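Local atomic coordinates of surface presentation of antigens protein SpaO (Salmonella typhimurium, PDB entry 4YX1), a protein that takes part in the type III secretory pathway that presents at the bacterial surface the determinants Salmonella needs to enter mammalian cells. Residues L38-M43 with L61-H66. Sequence-based numbering, arbitrary orientation.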
ATOM      1  N   LEU A  38      -6.515  -2.190   8.944  1.00  9.32           N
ATOM      2  CA  LEU A  38      -7.274  -1.120   9.600  1.00 10.49           C
ATOM      3  C   LEU A  38      -6.599   0.238   9.458  1.00 11.61           C
ATOM      4  O   LEU A  38      -7.126   1.248   9.917  1.00 12.75           O
ATOM      5  CB  LEU A  38      -7.467  -1.422  11.087  1.00 11.29           C
ATOM      6  CG  LEU A  38      -8.165  -2.736  11.434  1.00 13.01           C
ATOM      7  CD1 LEU A  38      -8.406  -2.827  12.934  1.00 13.76           C
ATOM      8  CD2 LEU A  38      -9.475  -2.881  10.671  1.00 15.55           C
ATOM      9  N   ASN A  39      -5.424   0.255   8.839  1.00 10.71           N
ATOM     10  CA  ASN A  39      -4.643   1.472   8.703  1.00 11.07           C
ATOM     11  C   ASN A  39      -4.021   1.550   7.320  1.00  9.54           C
ATOM     12  O   ASN A  39      -2.798   1.657   7.170  1.00  9.87           O
ATOM     13  CB  ASN A  39      -3.554   1.545   9.780  1.00 13.94           C
ATOM     14  CG  ASN A  39      -2.857   2.898   9.818  1.00 16.52           C
ATOM     15  OD1 ASN A  39      -3.460   3.933   9.533  1.00 17.33           O
ATOM     16  ND2 ASN A  39      -1.576   2.889  10.141  1.00 18.87           N
ATOM     17  N   VAL A  40      -4.867   1.486   6.303  1.00  8.03           N
ATOM     18  CA  VAL A  40      -4.412   1.767   4.951  1.00  7.32           C
ATOM     19  C   VAL A  40      -4.119   3.245   4.867  1.00  7.22           C
ATOM     20  O   VAL A  40      -4.952   4.066   5.214  1.00  9.89           O
ATOM     21  CB  VAL A  40      -5.443   1.373   3.896  1.00  7.89           C
ATOM     22  CG1 VAL A  40      -4.930   1.739   2.498  1.00  9.66           C
ATOM     23  CG2 VAL A  40      -5.731  -0.118   4.003  1.00 10.38           C
ATOM     24  N   GLU A  41      -2.913   3.591   4.466  1.00  6.22           N
ATOM     25  CA  GLU A  41      -2.506   4.977   4.451  1.00  6.41           C
ATOM     26  C   GLU A  41      -2.531   5.531   3.043  1.00  6.85           C
ATOM     27  O   GLU A  41      -2.081   4.879   2.099  1.00  9.21           O
ATOM     28  CB  GLU A  41      -1.127   5.104   5.066  1.00  7.27           C
ATOM     29  CG  GLU A  41      -1.144   4.792   6.549  1.00  9.07           C
ATOM     30  CD  GLU A  41       0.216   4.911   7.175  1.00 11.33           C
ATOM     31  OE1 GLU A  41       1.113   4.152   6.767  1.00 13.60           O
ATOM     32  OE2 GLU A  41       0.395   5.761   8.072  1.00 13.17           O
ATOM     33  N   ILE A  42      -3.074   6.726   2.899  1.00  6.79           N
ATOM     34  CA  ILE A  42      -3.124   7.406   1.620  1.00  7.48           C
ATOM     35  C   ILE A  42      -2.014   8.439   1.596  1.00  6.91           C
ATOM     36  O   ILE A  42      -2.019   9.360   2.409  1.00  7.63           O
ATOM     37  CB  ILE A  42      -4.495   8.057   1.403  1.00  9.43           C
ATOM     38  CG1 ILE A  42      -5.585   6.993   1.555  1.00 12.61           C
ATOM     39  CG2 ILE A  42      -4.580   8.743   0.038  1.00 10.97           C
ATOM     40  CD1 ILE A  42      -6.831   7.512   2.144  1.00 16.78           C
HETATM   41  N   MSE A  43      -1.062   8.248   0.685  1.00  7.24           N
HETATM   42  CA  MSE A  43       0.129   9.080   0.561  1.00  7.41           C
HETATM   43  C   MSE A  43       0.069   9.896  -0.711  1.00  6.73           C
HETATM   44  O   MSE A  43      -0.338   9.402  -1.755  1.00  8.41           O
HETATM   45  CB  MSE A  43       1.400   8.226   0.519  1.00 10.92           C
HETATM   46  CG  MSE A  43       1.447   7.074   1.485  1.00 15.67           C
HETATM   47 SE   MSE A  43       1.738   7.646   3.310  1.00 20.54          SE
HETATM   48  CE  MSE A  43       3.526   8.374   3.189  1.00 18.71           C
ATOM     49  N   LEU A  61     -11.828  -4.047  -4.326  1.00 11.62           N
ATOM     50  CA  LEU A  61     -11.530  -3.616  -2.970  1.00 10.91           C
ATOM     51  C   LEU A  61     -11.795  -2.130  -2.865  1.00 10.59           C
ATOM     52  O   LEU A  61     -11.786  -1.414  -3.866  1.00 12.98           O
ATOM     53  CB  LEU A  61     -10.083  -3.911  -2.581  1.00 13.57           C
ATOM     54  CG  LEU A  61      -9.714  -5.393  -2.514  1.00 15.49           C
ATOM     55  CD1 LEU A  61      -8.293  -5.525  -2.015  1.00 18.20           C
ATOM     56  CD2 LEU A  61     -10.681  -6.168  -1.620  1.00 17.53           C
ATOM     57  N   GLY A  62     -12.031  -1.665  -1.648  1.00 10.09           N
ATOM     58  CA  GLY A  62     -12.184  -0.252  -1.418  1.00  9.90           C
ATOM     59  C   GLY A  62     -11.457   0.154  -0.159  1.00  9.26           C
ATOM     60  O   GLY A  62     -11.021  -0.686   0.620  1.00  8.77           O
ATOM     61  N   VAL A  63     -11.337   1.460   0.038  1.00  8.56           N
ATOM     62  CA  VAL A  63     -10.792   1.985   1.279  1.00  8.82           C
ATOM     63  C   VAL A  63     -11.843   2.875   1.922  1.00  9.09           C
ATOM     64  O   VAL A  63     -12.240   3.897   1.363  1.00  9.63           O
ATOM     65  CB  VAL A  63      -9.481   2.763   1.060  1.00 10.38           C
ATOM     66  CG1 VAL A  63      -8.991   3.340   2.382  1.00 10.66           C
ATOM     67  CG2 VAL A  63      -8.434   1.849   0.444  1.00 12.50           C
ATOM     68  N   GLU A  64     -12.319   2.449   3.089  1.00  8.23           N
ATOM     69  CA  GLU A  64     -13.242   3.229   3.890  1.00  8.64           C
ATOM     70  C   GLU A  64     -12.452   4.262   4.678  1.00  8.45           C
ATOM     71  O   GLU A  64     -11.665   3.897   5.540  1.00 10.09           O
ATOM     72  CB  GLU A  64     -14.019   2.306   4.827  1.00  8.64           C
ATOM     73  CG  GLU A  64     -14.974   3.046   5.752  1.00 10.21           C
ATOM     74  CD  GLU A  64     -15.511   2.159   6.854  1.00 13.33           C
ATOM     75  OE1 GLU A  64     -15.024   1.016   6.994  1.00 17.61           O
ATOM     76  OE2 GLU A  64     -16.411   2.604   7.588  1.00 13.54           O
ATOM     77  N   ILE A  65     -12.643   5.543   4.387  1.00  8.54           N
ATOM     78  CA  ILE A  65     -11.831   6.574   5.037  1.00  9.90           C
ATOM     79  C   ILE A  65     -12.225   6.728   6.507  1.00 10.34           C
ATOM     80  O   ILE A  65     -13.407   6.834   6.844  1.00 11.88           O
ATOM     81  CB  ILE A  65     -11.970   7.936   4.324  1.00 11.60           C
ATOM     82  CG1 ILE A  65     -11.614   7.813   2.839  1.00 12.58           C
ATOM     83  CG2 ILE A  65     -11.122   9.018   5.017  1.00 13.14           C
ATOM     84  CD1 ILE A  65     -10.200   7.418   2.596  1.00 13.98           C
ATOM     85  N   HIS A  66     -11.239   6.732   7.390  1.00 10.93           N
ATOM     86  CA  HIS A  66     -11.512   7.013   8.793  1.00 13.11           C
ATOM     87  C   HIS A  66     -11.002   8.390   9.202  1.00 13.76           C
ATOM     88  O   HIS A  66     -11.510   8.976  10.150  1.00 16.44           O
ATOM     89  CB  HIS A  66     -10.908   5.922   9.675  1.00 14.56           C
ATOM     90  CG  HIS A  66     -11.690   4.645   9.646  1.00 17.08           C
ATOM     91  ND1 HIS A  66     -12.993   4.571  10.085  1.00 20.00           N
ATOM     92  CD2 HIS A  66     -11.371   3.409   9.202  1.00 18.82           C
ATOM     93  CE1 HIS A  66     -13.440   3.337   9.925  1.00 20.53           C
ATOM     94  NE2 HIS A  66     -12.474   2.612   9.391  1.00 19.37           N
TER
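I42 and I65 meet through their delta methyls, CD1 to CD1 at 3.4 Å, closer than two methyl groups usually come. The two side chains cross at about a right angle. Both set CG1 beside the backbone N, but I42 leaves its backbone toward the other strand and runs out extended, whereas I65 starts in another direction and is folded at chi2 (-63°) so that CD1 meets I42. In I42 the last torsion lies off the staggered position, at 146°, consistent with crowding at the close methyl pair. Next to this pair, CG1 of V40 lies 4.1 Å from CG2 of V63 in an ordinary van der Waals touch. All four residues are buried, and the contact is purely apolar.

The strands carrying them, 40-44 and 61-65, are not neighbours in the sheet: both pair antiparallel with the long, curved strand 47-56. V40 and V63 point toward each other, their side chains crossing obliquely, with CA atoms 7.4 Å apart. This is SPOA2, the C-terminal SPOA domain of SpaO (FliN/MopA/SpaO family), a small strand-rich fold that forms a dimer: residues 62-64 pair antiparallel with a strand of the second subunit. Backbone hydrogen bonds hold V40 to G52, and I42 to L49 and G50. F9 packs against I42 and V63; M24 of the second subunit packs on I42 and Q27 of the second subunit on I65.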